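Local coordinates for protein acyl-ACP thioesterase (Bacteroides thetaiotaomicron, PDB 2ESS) that probably hydrolyses fatty acyl-[ACP] thioesters in fatty acid biosynthesis, and binds calcium, at residues I182-L186 / F202-Y206. Numbering follows the deposited sequence.
Sequences IEHIL and FEMAY
Ile-182 meets Phe-202, Met-204 and Tyr-206 where helix 178-186 packs against strand 199-206, a helix-on-sheet contact in the C-terminal HotDog domain of this acyl-ACP thioesterase. It illustrates how the helix of a hot-dog fold lies on its antiparallel sheet: the short segments run at 125° to one another with axes 10.9 Å apart, a gap filled by mostly apolar side chains. The tight part lies around Phe-202. With its CG anti to the backbone N (chi1 179°), the ring reaches up to the helix, and Ile-182 and Leu-186, one turn apart, come obliquely to its outer atoms. Ile-182 CG2 lies 3.7 Å from Phe-202 CZ, while Leu-186 CD2 is 3.8 Å from Phe-202 CE1. Met-28 of helix 28-45, the long helix of the N-terminal half, touches all three of these residues, so the two halves of the chain share this core. Next along the strand, the chain of selenomethionine Met-204, bent at chi2 and chi3, meets the end of Ile-185 tip to tip and puts its SE 3.7 Å from Ile-185 CD1. Met-204 CG in turn lies 3.9 Å from Ile-182 CG1.

The solvent side of the helix is different. Glu-183 points away from the strand, and both it and His-184 are partly exposed and make no contact with it; Glu-183 forms a salt bridge with Arg-180 of the second subunit, and His-184 a hydrogen bond with Asp-169. Partly exposed too is Tyr-206, at the end of the contact, whose side chain is about 5 Å from a bound methylpentanediol. That side chain crosses Ile-182 at about a right angle, and Tyr-206 OH, hydrogen-bonded to Ser-178 O, lies 3.9 Å from Ile-182 CG1.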
loop_
_atom_site.group_PDB
_atom_site.type_symbol
_atom_site.label_atom_id
_atom_site.label_comp_id
_atom_site.label_asym_id
_atom_site.label_seq_id
_atom_site.Cartn_x
_atom_site.Cartn_y
_atom_site.Cartn_z
ATOM N N ILE A 182 7.217 -0.360 -9.389
ATOM C CA ILE A 182 8.080 0.549 -8.624
ATOM C C ILE A 182 8.687 -0.140 -7.403
ATOM O O ILE A 182 9.916 -0.116 -7.216
ATOM C CB ILE A 182 7.322 1.821 -8.189
ATOM C CG1 ILE A 182 6.876 2.606 -9.437
ATOM C CG2 ILE A 182 8.203 2.702 -7.295
ATOM C CD1 ILE A 182 6.068 3.905 -9.124
ATOM N N GLU A 183 7.842 -0.758 -6.579
ATOM C CA GLU A 183 8.315 -1.513 -5.416
ATOM C C GLU A 183 9.345 -2.580 -5.770
ATOM O O GLU A 183 10.373 -2.696 -5.110
ATOM C CB GLU A 183 7.165 -2.210 -4.700
ATOM C CG GLU A 183 6.207 -1.263 -3.947
ATOM C CD GLU A 183 5.071 -2.016 -3.184
ATOM O OE1 GLU A 183 5.207 -3.267 -2.996
ATOM O OE2 GLU A 183 4.070 -1.348 -2.781
ATOM N N HIS A 184 9.064 -3.383 -6.797
ATOM C CA HIS A 184 10.019 -4.444 -7.153
ATOM C C HIS A 184 11.370 -3.885 -7.659
ATOM O O HIS A 184 12.403 -4.430 -7.373
ATOM C CB HIS A 184 9.400 -5.421 -8.154
ATOM C CG HIS A 184 8.216 -6.162 -7.605
ATOM N ND1 HIS A 184 8.266 -6.876 -6.426
ATOM C CD2 HIS A 184 6.946 -6.280 -8.062
ATOM C CE1 HIS A 184 7.075 -7.397 -6.180
ATOM N NE2 HIS A 184 6.260 -7.055 -7.162
ATOM N N ILE A 185 11.345 -2.786 -8.404
ATOM C CA ILE A 185 12.569 -2.190 -8.920
ATOM C C ILE A 185 13.419 -1.661 -7.766
ATOM O O ILE A 185 14.643 -1.912 -7.692
ATOM C CB ILE A 185 12.241 -1.079 -9.972
ATOM C CG1 ILE A 185 11.690 -1.725 -11.251
ATOM C CG2 ILE A 185 13.476 -0.240 -10.317
ATOM C CD1 ILE A 185 10.991 -0.770 -12.128
ATOM N N LEU A 186 12.759 -0.948 -6.860
ATOM C CA LEU A 186 13.450 -0.357 -5.706
ATOM C C LEU A 186 13.976 -1.414 -4.767
ATOM O O LEU A 186 14.985 -1.176 -4.127
ATOM C CB LEU A 186 12.596 0.677 -4.985
ATOM C CG LEU A 186 12.312 1.901 -5.906
ATOM C CD1 LEU A 186 11.580 2.991 -5.158
ATOM C CD2 LEU A 186 13.602 2.467 -6.554
ATOM N N PHE A 202 13.482 9.667 -10.087
ATOM C CA PHE A 202 12.980 8.352 -10.369
ATOM C C PHE A 202 12.041 8.423 -11.574
ATOM O O PHE A 202 11.099 9.229 -11.606
ATOM C CB PHE A 202 12.278 7.781 -9.136
ATOM C CG PHE A 202 11.701 6.415 -9.359
ATOM C CD1 PHE A 202 12.514 5.300 -9.354
ATOM C CD2 PHE A 202 10.345 6.263 -9.608
ATOM C CE1 PHE A 202 11.990 4.051 -9.600
ATOM C CE2 PHE A 202 9.832 5.050 -9.840
ATOM C CZ PHE A 202 10.657 3.929 -9.829
ATOM N N GLU A 203 12.310 7.596 -12.577
ATOM C CA GLU A 203 11.469 7.555 -13.763
ATOM C C GLU A 203 10.996 6.146 -14.089
ATOM O O GLU A 203 11.697 5.198 -13.859
ATOM C CB GLU A 203 12.224 8.092 -14.962
ATOM C CG GLU A 203 12.890 9.421 -14.779
ATOM C CD GLU A 203 13.732 9.845 -15.981
ATOM O OE1 GLU A 203 13.638 9.220 -17.059
ATOM O OE2 GLU A 203 14.526 10.799 -15.820
HETATM N N MSE A 204 9.779 6.043 -14.574
HETATM C CA MSE A 204 9.165 4.797 -15.021
HETATM C C MSE A 204 8.703 5.021 -16.449
HETATM O O MSE A 204 8.171 6.115 -16.789
HETATM C CB MSE A 204 7.929 4.487 -14.208
HETATM C CG MSE A 204 8.225 4.120 -12.777
HETATM SE SE MSE A 204 9.251 2.381 -12.751
HETATM C CE MSE A 204 8.197 1.135 -13.911
ATOM N N ALA A 205 8.917 3.997 -17.273
ATOM C CA ALA A 205 8.307 3.903 -18.608
ATOM C C ALA A 205 7.535 2.596 -18.680
ATOM O O ALA A 205 8.092 1.529 -18.463
ATOM C CB ALA A 205 9.377 3.940 -19.701
ATOM N N TYR A 206 6.264 2.672 -19.030
ATOM C CA TYR A 206 5.385 1.490 -18.963
ATOM C C TYR A 206 5.206 1.058 -20.385
ATOM O O TYR A 206 4.608 1.765 -21.198
ATOM C CB TYR A 206 4.047 1.825 -18.292
ATOM C CG TYR A 206 4.217 2.135 -16.832
ATOM C CD1 TYR A 206 4.391 1.092 -15.903
ATOM C CD2 TYR A 206 4.265 3.435 -16.374
ATOM C CE1 TYR A 206 4.606 1.350 -14.555
ATOM C CE2 TYR A 206 4.463 3.692 -15.013
ATOM C CZ TYR A 206 4.614 2.657 -14.121
ATOM O OH TYR A 206 4.819 2.934 -12.788
#